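Local structure of DUF1214 domain-containing protein (6ANS) at residues S71-I76 against A100-D105; K45-Q50 against F237-S242; P60-E65 against N310-S315. The protein is of unknown function but belongs to the DUF1214 family and carries a bound sodium ion. All coordinates share one frame; numbering follows the deposited sequence.

Interaction 1: S71-I76 against A100-D105; sequences SRLMRI and AKIGAD. With NA (sodium ion), chain F.
The guanidinium of Arg75 has the methyl CB of Ala100 over one face, Arg75 NH1 lying 4.2 Å from Ala100 CB, while that of Arg72 takes a water at its edge, in plane. Bound to Arg72 NH1 at 3.2 Å, this water also accepts from Lys101 NZ. Arg72 NH1 and Lys101 NZ stay 5.2 Å apart, and each residue has its own anionic or polar partner: Arg72 pairs with Glu314 and with Glu83 of the second subunit, Lys101 with Ser315. Arg75 NH1 also donates to Thr99 O, next to Ala100 in the chain, which probably helps keep the group over that methyl.

The backbones draw nearest at Arg72 and Ala100, their CA atoms 4.9 Å apart, with Arg72 CB packing on Ala100 CA. Here a turn of helix 60-83 lies against an irregular loop, 100-105, that runs on toward strand 109-115. Beyond Ile102 the same loop presents two consecutive carbonyls, Gly103 O and Ala104 O, to the sodium ion, each at 2.4 Å, and three further atoms outside the two segments complete the site.

Apolar contacts fill the rest. With CG1 anti to the carbonyl carbon (chi1 -65°), Ile76 extends CD1 to 3.6 Å from Ala100 CB and meets Ile102 tip to tip, CD1 against CD1. Leu73 crosses Ile102 at a slant, Leu73 CD2 being 3.5 Å from Ile102 CG1. Phe237, Thr241 and Phe245 of helix 224-251 also pack on Ile102.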
ATOM      1  N   SER A  71       2.035  -7.167  11.094  1.00 18.66           N
ATOM      2  CA  SER A  71       1.277  -7.119   9.850  1.00 18.44           C
ATOM      3  C   SER A  71       1.749  -5.967   8.957  1.00 25.37           C
ATOM      4  O   SER A  71       1.716  -6.081   7.726  1.00 26.43           O
ATOM      5  CB  SER A  71      -0.222  -7.010  10.143  1.00 18.63           C
ATOM      6  OG  SER A  71      -0.627  -5.684  10.460  1.00 22.55           O
ATOM      7  N   ARG A  72       2.181  -4.858   9.552  1.00 21.22           N
ATOM      8  CA  ARG A  72       2.706  -3.746   8.759  1.00 26.88           C
ATOM      9  C   ARG A  72       4.038  -4.099   8.102  1.00 19.24           C
ATOM     10  O   ARG A  72       4.291  -3.719   6.953  1.00 19.50           O
ATOM     11  CB  ARG A  72       2.853  -2.504   9.629  1.00 24.57           C
ATOM     12  CG  ARG A  72       1.503  -1.922  10.045  1.00 20.87           C
ATOM     13  CD  ARG A  72       1.650  -0.887  11.136  1.00 20.95           C
ATOM     14  NE  ARG A  72       0.426  -0.113  11.295  1.00 19.72           N
ATOM     15  CZ  ARG A  72       0.354   1.042  11.951  1.00 24.44           C
ATOM     16  NH1 ARG A  72       1.445   1.555  12.525  1.00 19.70           N
ATOM     17  NH2 ARG A  72      -0.809   1.691  12.010  1.00 21.20           N
ATOM     18  N   LEU A  73       4.908  -4.815   8.816  1.00 18.21           N
ATOM     19  CA  LEU A  73       6.173  -5.230   8.215  1.00 22.43           C
ATOM     20  C   LEU A  73       5.919  -6.121   7.005  1.00 28.48           C
ATOM     21  O   LEU A  73       6.601  -6.005   5.978  1.00 20.96           O
ATOM     22  CB  LEU A  73       7.024  -5.955   9.250  1.00 19.44           C
ATOM     23  CG  LEU A  73       7.490  -5.074  10.417  1.00 22.54           C
ATOM     24  CD1 LEU A  73       8.315  -5.887  11.400  1.00 19.25           C
ATOM     25  CD2 LEU A  73       8.289  -3.895   9.896  1.00 18.84           C
HETATM   26  N   MSE A  74       4.914  -6.991   7.106  1.00 21.82           N
HETATM   27  CA  MSE A  74       4.448  -7.892   6.049  0.54 24.16           C
HETATM   28  C   MSE A  74       4.156  -7.175   4.755  1.00 20.06           C
HETATM   29  O   MSE A  74       4.541  -7.563   3.667  1.00 25.70           O
HETATM   30  CB  MSE A  74       3.153  -8.571   6.496  0.54 25.19           C
HETATM   31  CG  MSE A  74       3.216 -10.019   6.782  0.54 35.36           C
HETATM   32 SE   MSE A  74       1.408 -10.617   7.293  0.54 50.36          SE
HETATM   33  CE  MSE A  74       0.863 -11.052   5.477  0.54 28.47           C
ATOM     34  N   ARG A  75       3.364  -6.123   4.906  1.00 23.07           N
ATOM     35  CA  ARG A  75       2.938  -5.354   3.747  1.00 25.86           C
ATOM     36  C   ARG A  75       4.141  -4.715   3.062  1.00 24.43           C
ATOM     37  O   ARG A  75       4.279  -4.780   1.835  1.00 21.37           O
ATOM     38  CB  ARG A  75       1.913  -4.307   4.182  1.00 22.94           C
ATOM     39  CG  ARG A  75       0.533  -4.904   4.590  1.00 22.06           C
ATOM     40  CD  ARG A  75      -0.237  -3.965   5.540  1.00 21.25           C
ATOM     41  NE  ARG A  75      -0.412  -2.638   4.955  1.00 27.49           N
ATOM     42  CZ  ARG A  75      -0.368  -1.497   5.642  1.00 27.56           C
ATOM     43  NH1 ARG A  75      -0.170  -1.498   6.961  1.00 20.62           N
ATOM     44  NH2 ARG A  75      -0.520  -0.349   5.005  1.00 24.29           N
ATOM     45  N   ILE A  76       5.041  -4.114   3.855  1.00 20.74           N
ATOM     46  CA  ILE A  76       6.260  -3.531   3.302  1.00 21.81           C
ATOM     47  C   ILE A  76       7.111  -4.616   2.657  1.00 22.85           C
ATOM     48  O   ILE A  76       7.600  -4.468   1.528  1.00 18.80           O
ATOM     49  CB  ILE A  76       7.050  -2.794   4.401  1.00 21.30           C
ATOM     50  CG1 ILE A  76       6.270  -1.587   4.926  1.00 25.43           C
ATOM     51  CG2 ILE A  76       8.386  -2.336   3.870  1.00 21.13           C
ATOM     52  CD1 ILE A  76       6.876  -1.034   6.213  1.00 24.77           C
ATOM     53  N   ALA A 100       2.502   2.142   7.869  1.00 27.07           N
ATOM     54  CA  ALA A 100       3.497   1.070   7.941  1.00 26.21           C
ATOM     55  C   ALA A 100       4.830   1.714   8.254  1.00 26.83           C
ATOM     56  O   ALA A 100       5.239   2.633   7.540  1.00 22.09           O
ATOM     57  CB  ALA A 100       3.590   0.282   6.623  1.00 20.46           C
ATOM     58  N   LYS A 101       5.505   1.249   9.313  1.00 23.08           N
ATOM     59  CA  LYS A 101       6.595   2.018   9.896  1.00 24.60           C
ATOM     60  C   LYS A 101       7.739   1.125  10.364  1.00 19.05           C
ATOM     61  O   LYS A 101       7.509   0.054  10.933  1.00 19.02           O
ATOM     62  CB  LYS A 101       6.074   2.867  11.064  1.00 24.70           C
ATOM     63  CG  LYS A 101       5.052   3.939  10.638  1.00 22.86           C
ATOM     64  CD  LYS A 101       4.482   4.695  11.837  1.00 26.93           C
ATOM     65  CE  LYS A 101       3.468   5.761  11.389  1.00 24.93           C
ATOM     66  NZ  LYS A 101       3.000   6.564  12.547  1.00 28.21           N
ATOM     67  N   ILE A 102       8.973   1.585  10.145  1.00 20.52           N
ATOM     68  CA  ILE A 102      10.175   0.817  10.468  1.00 26.22           C
ATOM     69  C   ILE A 102      11.245   1.733  11.053  1.00 28.69           C
ATOM     70  O   ILE A 102      11.608   2.744  10.439  1.00 26.45           O
ATOM     71  CB  ILE A 102      10.758   0.111   9.230  1.00 26.95           C
ATOM     72  CG1 ILE A 102       9.817  -0.960   8.683  1.00 24.39           C
ATOM     73  CG2 ILE A 102      12.136  -0.492   9.575  1.00 28.24           C
ATOM     74  CD1 ILE A 102      10.290  -1.545   7.342  1.00 23.15           C
ATOM     75  N   GLY A 103      11.775   1.357  12.217  1.00 22.63           N
ATOM     76  CA  GLY A 103      13.074   1.840  12.658  1.00 24.55           C
ATOM     77  C   GLY A 103      13.154   3.323  12.943  1.00 22.71           C
ATOM     78  O   GLY A 103      14.119   3.974  12.543  1.00 21.62           O
ATOM     79  N   ALA A 104      12.184   3.854  13.685  1.00 23.74           N
ATOM     80  CA  ALA A 104      12.058   5.294  13.916  1.00 27.35           C
ATOM     81  C   ALA A 104      11.884   6.024  12.582  1.00 21.34           C
ATOM     82  O   ALA A 104      12.721   6.823  12.158  1.00 29.72           O
ATOM     83  CB  ALA A 104      13.255   5.844  14.707  1.00 23.56           C
ATOM     84  N   ASP A 105      10.788   5.689  11.911  1.00 20.81           N
ATOM     85  CA  ASP A 105      10.387   6.355  10.678  1.00 21.95           C
ATOM     86  C   ASP A 105      10.248   7.848  10.920  1.00 26.04           C
ATOM     87  O   ASP A 105       9.648   8.266  11.908  1.00 24.02           O
ATOM     88  CB  ASP A 105       9.059   5.791  10.170  1.00 22.43           C
ATOM     89  CG  ASP A 105       7.942   5.892  11.217  1.00 28.03           C
ATOM     90  OD1 ASP A 105       8.088   5.265  12.288  1.00 25.60           O
ATOM     91  OD2 ASP A 105       6.938   6.615  10.987  1.00 27.68           O
TER
HETATM   92 NA    NA F 402      14.574   5.742  11.037  1.00 26.48          NA
HETATM   93  O   HOH W   1       1.144   4.496  13.803  1.00 27.70           O

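Interaction 2: K45-Q50 against F237-S242; sequences KRSGEQ and FVEQTS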
ATOM      1  N   LYS A  45       4.335 -16.576  11.442  1.00 21.08           N
ATOM      2  CA  LYS A  45       3.836 -16.940  12.762  1.00 25.93           C
ATOM      3  C   LYS A  45       4.939 -16.841  13.805  1.00 23.36           C
ATOM      4  O   LYS A  45       4.750 -16.232  14.861  1.00 22.48           O
ATOM      5  CB  LYS A  45       3.237 -18.353  12.725  1.00 23.44           C
ATOM      6  CG  LYS A  45       2.691 -18.857  14.060  1.00 23.44           C
ATOM      7  CD  LYS A  45       1.714 -20.039  13.828  1.00 32.94           C
ATOM      8  CE  LYS A  45       2.413 -21.252  13.217  1.00 37.43           C
ATOM      9  NZ  LYS A  45       1.504 -22.425  13.058  1.00 31.48           N
ATOM     10  N   ARG A  46       6.114 -17.415  13.502  1.00 28.26           N
ATOM     11  CA  ARG A  46       7.220 -17.421  14.449  1.00 22.73           C
ATOM     12  C   ARG A  46       7.677 -16.008  14.803  1.00 25.13           C
ATOM     13  O   ARG A  46       8.193 -15.780  15.904  1.00 30.87           O
ATOM     14  CB  ARG A  46       8.377 -18.228  13.866  1.00 28.40           C
ATOM     15  CG  ARG A  46       9.442 -18.595  14.864  1.00 30.20           C
ATOM     16  CD  ARG A  46      10.496 -19.509  14.252  1.00 43.88           C
ATOM     17  NE  ARG A  46      11.292 -18.818  13.233  1.00 47.46           N
ATOM     18  CZ  ARG A  46      11.464 -19.276  11.996  1.00 46.64           C
ATOM     19  NH1 ARG A  46      10.920 -20.438  11.644  1.00 45.21           N
ATOM     20  NH2 ARG A  46      12.191 -18.588  11.123  1.00 32.76           N
ATOM     21  N   SER A  47       7.465 -15.044  13.905  1.00 24.67           N
ATOM     22  CA  SER A  47       7.783 -13.648  14.203  1.00 26.91           C
ATOM     23  C   SER A  47       7.027 -13.118  15.414  1.00 26.85           C
ATOM     24  O   SER A  47       7.485 -12.157  16.034  1.00 30.10           O
ATOM     25  CB  SER A  47       7.455 -12.763  13.009  1.00 26.87           C
ATOM     26  OG  SER A  47       8.314 -13.031  11.930  1.00 31.02           O
ATOM     27  N   GLY A  48       5.878 -13.710  15.757  1.00 27.35           N
ATOM     28  CA  GLY A  48       5.163 -13.309  16.962  1.00 28.31           C
ATOM     29  C   GLY A  48       6.000 -13.402  18.223  1.00 28.00           C
ATOM     30  O   GLY A  48       5.735 -12.678  19.189  1.00 30.37           O
ATOM     31  N   GLU A  49       7.018 -14.266  18.232  1.00 22.73           N
ATOM     32  CA  GLU A  49       7.894 -14.373  19.398  1.00 28.20           C
ATOM     33  C   GLU A  49       8.661 -13.082  19.653  1.00 27.75           C
ATOM     34  O   GLU A  49       9.024 -12.795  20.800  1.00 26.41           O
ATOM     35  CB  GLU A  49       8.859 -15.542  19.224  1.00 32.28           C
ATOM     36  CG  GLU A  49       8.143 -16.893  19.096  1.00 40.75           C
ATOM     37  CD  GLU A  49       9.054 -18.024  18.626  1.00 50.98           C
ATOM     38  OE1 GLU A  49      10.244 -17.768  18.341  1.00 55.85           O
ATOM     39  OE2 GLU A  49       8.573 -19.176  18.532  1.00 59.33           O
ATOM     40  N   GLN A  50       8.932 -12.293  18.609  1.00 26.07           N
ATOM     41  CA  GLN A  50       9.588 -11.007  18.839  1.00 28.54           C
ATOM     42  C   GLN A  50       8.701 -10.044  19.629  1.00 27.18           C
ATOM     43  O   GLN A  50       9.212  -9.163  20.329  1.00 36.48           O
ATOM     44  CB  GLN A  50       9.982 -10.365  17.508  1.00 28.12           C
ATOM     45  CG  GLN A  50      10.920 -11.201  16.682  1.00 22.43           C
ATOM     46  CD  GLN A  50      12.174 -11.562  17.444  1.00 23.30           C
ATOM     47  OE1 GLN A  50      12.665 -10.782  18.251  1.00 30.37           O
ATOM     48  NE2 GLN A  50      12.699 -12.750  17.184  1.00 25.05           N
ATOM     49  N   PHE A 237      12.165 -10.946   6.267  1.00 25.64           N
ATOM     50  CA  PHE A 237      12.215  -9.516   6.569  1.00 28.29           C
ATOM     51  C   PHE A 237      11.390  -9.176   7.808  1.00 23.74           C
ATOM     52  O   PHE A 237      11.833  -8.391   8.653  1.00 26.43           O
ATOM     53  CB  PHE A 237      11.726  -8.712   5.361  1.00 24.61           C
ATOM     54  CG  PHE A 237      11.810  -7.208   5.534  1.00 27.48           C
ATOM     55  CD1 PHE A 237      12.961  -6.509   5.155  1.00 21.24           C
ATOM     56  CD2 PHE A 237      10.730  -6.494   6.053  1.00 21.75           C
ATOM     57  CE1 PHE A 237      13.033  -5.117   5.296  1.00 29.54           C
ATOM     58  CE2 PHE A 237      10.794  -5.107   6.208  1.00 28.08           C
ATOM     59  CZ  PHE A 237      11.949  -4.410   5.824  1.00 22.98           C
ATOM     60  N   VAL A 238      10.182  -9.735   7.927  1.00 24.15           N
ATOM     61  CA  VAL A 238       9.346  -9.463   9.100  1.00 24.10           C
ATOM     62  C   VAL A 238      10.052  -9.916  10.369  1.00 23.71           C
ATOM     63  O   VAL A 238      10.165  -9.165  11.350  1.00 27.12           O
ATOM     64  CB  VAL A 238       7.976 -10.156   8.975  1.00 24.50           C
ATOM     65  CG1 VAL A 238       7.199  -9.978  10.274  1.00 19.69           C
ATOM     66  CG2 VAL A 238       7.194  -9.596   7.816  1.00 22.85           C
ATOM     67  N   GLU A 239      10.547 -11.151  10.365  1.00 22.62           N
ATOM     68  CA  GLU A 239      11.190 -11.687  11.561  1.00 27.01           C
ATOM     69  C   GLU A 239      12.449 -10.909  11.909  1.00 21.30           C
ATOM     70  O   GLU A 239      12.646 -10.515  13.065  1.00 23.98           O
ATOM     71  CB  GLU A 239      11.524 -13.164  11.368  1.00 26.37           C
ATOM     72  CG  GLU A 239      12.279 -13.772  12.552  1.00 26.10           C
ATOM     73  CD  GLU A 239      12.157 -15.279  12.604  1.00 37.32           C
ATOM     74  OE1 GLU A 239      12.600 -15.918  11.624  1.00 35.73           O
ATOM     75  OE2 GLU A 239      11.660 -15.822  13.626  1.00 35.42           O
ATOM     76  N   GLN A 240      13.310 -10.658  10.913  1.00 22.42           N
ATOM     77  CA  GLN A 240      14.597 -10.014  11.200  1.00 23.89           C
ATOM     78  C   GLN A 240      14.438  -8.535  11.539  1.00 24.60           C
ATOM     79  O   GLN A 240      15.161  -8.013  12.395  1.00 24.10           O
ATOM     80  CB  GLN A 240      15.568 -10.175  10.028  1.00 25.68           C
ATOM     81  CG  GLN A 240      15.990 -11.605   9.735  1.00 23.65           C
ATOM     82  CD  GLN A 240      16.610 -12.282  10.942  1.00 29.72           C
ATOM     83  OE1 GLN A 240      17.446 -11.698  11.642  1.00 26.82           O
ATOM     84  NE2 GLN A 240      16.206 -13.525  11.192  1.00 29.51           N
ATOM     85  N   THR A 241      13.520  -7.835  10.875  1.00 23.56           N
ATOM     86  CA  THR A 241      13.363  -6.406  11.153  1.00 19.54           C
ATOM     87  C   THR A 241      12.804  -6.192  12.546  1.00 25.09           C
ATOM     88  O   THR A 241      13.309  -5.357  13.307  1.00 27.37           O
ATOM     89  CB  THR A 241      12.456  -5.752  10.113  1.00 23.23           C
ATOM     90  OG1 THR A 241      13.038  -5.916   8.820  1.00 23.12           O
ATOM     91  CG2 THR A 241      12.240  -4.240  10.399  1.00 20.84           C
ATOM     92  N   SER A 242      11.754  -6.943  12.901  1.00 29.16           N
ATOM     93  CA  SER A 242      11.205  -6.831  14.247  1.00 24.56           C
ATOM     94  C   SER A 242      12.249  -7.222  15.284  1.00 26.07           C
ATOM     95  O   SER A 242      12.393  -6.549  16.310  1.00 26.20           O
ATOM     96  CB  SER A 242       9.933  -7.679  14.392  1.00 25.74           C
ATOM     97  OG  SER A 242      10.131  -9.069  14.137  1.00 25.87           O
TER
HETATM   98  O   HOH W   2      11.073 -14.874  15.942  1.00 27.92           O
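Arg46 and Glu239 both turn CG anti to their own backbone N (chi1 176° for Glu239), and the two chains then differ: Glu239 stays extended beyond CG, whereas Arg46 bends at chi3 (68°) and brings its NE side round to the carboxylate. The result is a side-on, two-point salt bridge. Arg46 NE donates to Glu239 OE2 at 3.0 Å and Arg46 NH2 to Glu239 OE1 at 2.7 Å, each oxygen using its syn lone pair. The planes of the two groups are 26° apart, so the pairing is slightly twisted, and both oxygens sit somewhat out of the guanidinium plane.

A water extends this pair toward the next turn. It donates to Glu239 OE2 at 2.6 Å and to Arg46 O, and accepts from Gln50 NE2; Gln50 OE1 is taken by Arg53.

Next to the salt bridge the backbones come close, Ser47 facing Glu239. Ser47 OG lies 3.2 Å from Glu239 CA and packs on Val238 CG1, while its hydrogen bond goes back to Thr43 O, one turn earlier in helix 35-46. Farther along, Gln50 CG rests 3.4 Å from Ser242 OG. Segment 45-50 spans the junction of helices 35-46 and 48-52, so the contact lays that junction along one side of the long helix 224-251.

With two direct bonds and a water on its carboxylate, Glu239 is probably kept ionised, and the two-point grip should limit rotation of both groups at the solvent-facing side of the contact.

Interaction 3: P60-E65 against N310-S315; sequences PLTRAE and NYWMES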
ATOM      1  N   PRO A  60      -0.997  -3.885  27.578  1.00 33.94           N
ATOM      2  CA  PRO A  60      -1.846  -4.312  26.449  1.00 27.00           C
ATOM      3  C   PRO A  60      -1.687  -3.456  25.206  1.00 28.59           C
ATOM      4  O   PRO A  60      -1.685  -3.990  24.087  1.00 29.14           O
ATOM      5  CB  PRO A  60      -3.266  -4.221  27.027  1.00 33.83           C
ATOM      6  CG  PRO A  60      -3.086  -4.325  28.511  1.00 34.77           C
ATOM      7  CD  PRO A  60      -1.778  -3.651  28.808  1.00 32.94           C
ATOM      8  N   LEU A  61      -1.513  -2.143  25.369  1.00 28.56           N
ATOM      9  CA  LEU A  61      -1.374  -1.271  24.206  1.00 35.40           C
ATOM     10  C   LEU A  61      -0.128  -1.625  23.408  1.00 31.66           C
ATOM     11  O   LEU A  61      -0.198  -1.857  22.194  1.00 27.69           O
ATOM     12  CB  LEU A  61      -1.351   0.198  24.645  1.00 26.21           C
ATOM     13  CG  LEU A  61      -1.282   1.253  23.536  1.00 31.28           C
ATOM     14  CD1 LEU A  61      -2.359   1.030  22.484  1.00 26.66           C
ATOM     15  CD2 LEU A  61      -1.434   2.648  24.139  1.00 31.10           C
ATOM     16  N   THR A  62       1.024  -1.686  24.077  1.00 31.14           N
ATOM     17  CA  THR A  62       2.252  -2.039  23.373  1.00 29.56           C
ATOM     18  C   THR A  62       2.143  -3.413  22.730  1.00 29.88           C
ATOM     19  O   THR A  62       2.511  -3.594  21.561  1.00 26.57           O
ATOM     20  CB  THR A  62       3.433  -1.998  24.333  1.00 30.95           C
ATOM     21  OG1 THR A  62       3.660  -0.643  24.761  1.00 35.64           O
ATOM     22  CG2 THR A  62       4.666  -2.558  23.652  1.00 25.52           C
ATOM     23  N   ARG A  63       1.614  -4.383  23.476  1.00 25.41           N
ATOM     24  CA  ARG A  63       1.465  -5.741  22.971  1.00 24.41           C
ATOM     25  C   ARG A  63       0.557  -5.748  21.745  1.00 28.86           C
ATOM     26  O   ARG A  63       0.911  -6.298  20.699  1.00 27.24           O
ATOM     27  CB  ARG A  63       0.932  -6.632  24.102  1.00 24.41           C
ATOM     28  CG  ARG A  63       0.572  -8.074  23.774  1.00 38.94           C
ATOM     29  CD  ARG A  63       1.748  -8.981  23.407  1.00 41.76           C
ATOM     30  NE  ARG A  63       2.850  -9.029  24.369  1.00 34.85           N
ATOM     31  CZ  ARG A  63       2.945  -9.881  25.389  1.00 36.65           C
ATOM     32  NH1 ARG A  63       1.983 -10.758  25.633  1.00 36.38           N
ATOM     33  NH2 ARG A  63       4.008  -9.848  26.181  1.00 35.36           N
ATOM     34  N   ALA A  64      -0.600  -5.094  21.836  1.00 30.65           N
ATOM     35  CA  ALA A  64      -1.490  -5.036  20.681  1.00 26.90           C
ATOM     36  C   ALA A  64      -0.811  -4.359  19.496  1.00 28.95           C
ATOM     37  O   ALA A  64      -0.821  -4.884  18.377  1.00 24.39           O
ATOM     38  CB  ALA A  64      -2.781  -4.306  21.045  1.00 30.21           C
ATOM     39  N   GLU A  65      -0.165  -3.215  19.731  1.00 27.62           N
ATOM     40  CA  GLU A  65       0.509  -2.528  18.636  1.00 27.49           C
ATOM     41  C   GLU A  65       1.603  -3.382  18.025  1.00 29.57           C
ATOM     42  O   GLU A  65       1.839  -3.305  16.815  1.00 28.17           O
ATOM     43  CB  GLU A  65       1.076  -1.189  19.114  1.00 21.94           C
ATOM     44  CG  GLU A  65      -0.007  -0.164  19.300  1.00 22.63           C
ATOM     45  CD  GLU A  65       0.510   1.224  19.588  1.00 34.60           C
ATOM     46  OE1 GLU A  65       1.689   1.360  19.956  1.00 39.27           O
ATOM     47  OE2 GLU A  65      -0.280   2.184  19.461  1.00 38.61           O
ATOM     48  N   ASN A 310       6.372   4.257  19.633  1.00 26.05           N
ATOM     49  CA  ASN A 310       6.070   3.168  20.552  1.00 24.02           C
ATOM     50  C   ASN A 310       7.314   2.298  20.749  1.00 24.93           C
ATOM     51  O   ASN A 310       8.397   2.592  20.235  1.00 27.13           O
ATOM     52  CB  ASN A 310       4.865   2.355  20.072  1.00 23.08           C
ATOM     53  CG  ASN A 310       5.108   1.616  18.767  1.00 26.41           C
ATOM     54  OD1 ASN A 310       6.235   1.510  18.258  1.00 26.96           O
ATOM     55  ND2 ASN A 310       4.027   1.094  18.213  1.00 22.07           N
ATOM     56  N   TYR A 311       7.162   1.209  21.514  1.00 24.11           N
ATOM     57  CA  TYR A 311       8.320   0.371  21.811  1.00 28.36           C
ATOM     58  C   TYR A 311       8.901  -0.264  20.557  1.00 25.46           C
ATOM     59  O   TYR A 311      10.106  -0.538  20.507  1.00 25.20           O
ATOM     60  CB  TYR A 311       7.965  -0.721  22.817  1.00 24.77           C
ATOM     61  CG  TYR A 311       9.188  -1.513  23.234  1.00 26.70           C
ATOM     62  CD1 TYR A 311      10.042  -1.030  24.220  1.00 29.05           C
ATOM     63  CD2 TYR A 311       9.499  -2.727  22.629  1.00 27.06           C
ATOM     64  CE1 TYR A 311      11.159  -1.730  24.611  1.00 32.83           C
ATOM     65  CE2 TYR A 311      10.610  -3.456  23.027  1.00 30.20           C
ATOM     66  CZ  TYR A 311      11.440  -2.946  24.012  1.00 35.36           C
ATOM     67  OH  TYR A 311      12.556  -3.640  24.404  1.00 33.10           O
ATOM     68  N   TRP A 312       8.066  -0.517  19.550  1.00 24.73           N
ATOM     69  CA  TRP A 312       8.469  -1.124  18.284  1.00 21.45           C
ATOM     70  C   TRP A 312       9.155  -0.143  17.340  1.00 24.88           C
ATOM     71  O   TRP A 312       9.451  -0.510  16.194  1.00 23.90           O
ATOM     72  CB  TRP A 312       7.221  -1.750  17.638  1.00 27.38           C
ATOM     73  CG  TRP A 312       6.504  -2.564  18.696  1.00 32.90           C
ATOM     74  CD1 TRP A 312       5.275  -2.315  19.251  1.00 28.61           C
ATOM     75  CD2 TRP A 312       7.033  -3.698  19.391  1.00 27.24           C
ATOM     76  NE1 TRP A 312       5.003  -3.244  20.229  1.00 27.66           N
ATOM     77  CE2 TRP A 312       6.061  -4.107  20.330  1.00 25.69           C
ATOM     78  CE3 TRP A 312       8.224  -4.424  19.291  1.00 29.36           C
ATOM     79  CZ2 TRP A 312       6.245  -5.211  21.165  1.00 28.88           C
ATOM     80  CZ3 TRP A 312       8.407  -5.521  20.126  1.00 26.47           C
ATOM     81  CH2 TRP A 312       7.421  -5.901  21.050  1.00 30.93           C
HETATM   82  N   MSE A 313       9.394   1.089  17.792  1.00 21.83           N
HETATM   83  CA  MSE A 313      10.099   2.120  17.030  1.00 30.77           C
HETATM   84  C   MSE A 313       9.310   2.514  15.787  1.00 24.55           C
HETATM   85  O   MSE A 313       9.856   2.930  14.765  1.00 24.55           O
HETATM   86  CB  MSE A 313      11.537   1.660  16.708  1.00 20.68           C
HETATM   87  CG  MSE A 313      12.294   1.349  18.004  1.00 31.38           C
HETATM   88 SE   MSE A 313      14.258   1.104  17.817  1.00 42.06          SE
HETATM   89  CE  MSE A 313      14.673   2.937  17.196  1.00 29.57           C
ATOM     90  N   GLU A 314       7.997   2.388  15.889  1.00 26.52           N
ATOM     91  CA  GLU A 314       7.106   3.077  14.975  1.00 21.65           C
ATOM     92  C   GLU A 314       6.809   4.435  15.576  1.00 24.36           C
ATOM     93  O   GLU A 314       6.455   4.516  16.757  1.00 22.38           O
ATOM     94  CB  GLU A 314       5.785   2.340  14.801  1.00 19.90           C
ATOM     95  CG  GLU A 314       5.832   0.911  14.343  1.00 28.95           C
ATOM     96  CD  GLU A 314       4.414   0.360  14.303  1.00 30.85           C
ATOM     97  OE1 GLU A 314       3.811   0.222  15.383  1.00 32.42           O
ATOM     98  OE2 GLU A 314       3.887   0.138  13.198  1.00 26.37           O
ATOM     99  N   SER A 315       6.912   5.490  14.770  1.00 20.25           N
ATOM    100  CA  SER A 315       6.384   6.770  15.223  1.00 30.06           C
ATOM    101  C   SER A 315       4.933   6.594  15.648  1.00 28.48           C
ATOM    102  O   SER A 315       4.202   5.760  15.104  1.00 22.43           O
ATOM    103  CB  SER A 315       6.485   7.834  14.122  1.00 24.80           C
ATOM    104  OG  SER A 315       5.767   7.453  12.962  1.00 20.41           O
TER
HETATM  105  O   HOH W   3       5.022   1.290  23.272  1.00 20.31           O
HETATM  106  O   HOH W   4       1.475  -0.980  15.262  1.00 18.26           O
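Two direct hydrogen bonds join the segments. Trp312 NE1 donates to Thr62 O at 2.8 Å and nearly straight (169°); the oxygen lies in the indole plane, but the donor stands above the carbonyl plane rather than on a lone pair. Asn310 ND2 reaches Glu65 OE1 at 2.9 Å, within its own amide plane yet from above the carboxylate, and His358 NE2 is a second partner of that oxygen.

Asn310 also organises its own loop. Its CG sits between the backbone N and the carbonyl carbon (chi1 65°), from where OD1 accepts from Glu314 N and Asn310 ND2 donates to Glu314 OE1 at 3.0 Å. These bonds brace a type I beta turn, Asn310 to Met313, closed by Met313 N to Asn310 O. The turn follows strand 303-309 and meets the first turns of helix 60-83.

Water supplies two further links. One joins Thr62 OG1 to Tyr311 N; the other donates to Glu65 O and to Glu314 OE1, at 2.6 Å from the latter. Glu314 OE2 forms a salt bridge with Arg72 farther down the helix.

Thr62 CG2 packs beside the indole, 3.5 Å from Trp312 NE1, and against Tyr311 CB at 3.9 Å. Tyr311 CD2 lies over one face of the indole, offset toward its rim, while Ile51 of helix 48-52 touches Trp312 and the ring of Tyr69 meets the indole with the planes about 20° apart.

In the fold
Interactions 1 and 3 are both buried and share helix 60-83, with centres about 12 Å apart; interaction 2 is only partly buried and its centre lies farthest from the chain centre, about 18 Å against 9 Å for interaction 1. Their chemistry differs: mainly apolar packing with a water bridge in interaction 1, direct hydrogen bonds to a turn in interaction 3, and in the less buried interaction 2 a salt bridge. The loops 100-105 and 310-315 probably bond to each other through Ala104 N and Met313 O, 2.7 Å apart. Val238 packs on Met74 between interactions 1 and 2, and Gln50 O on Trp312 between 2 and 3; all three touch the second subunit.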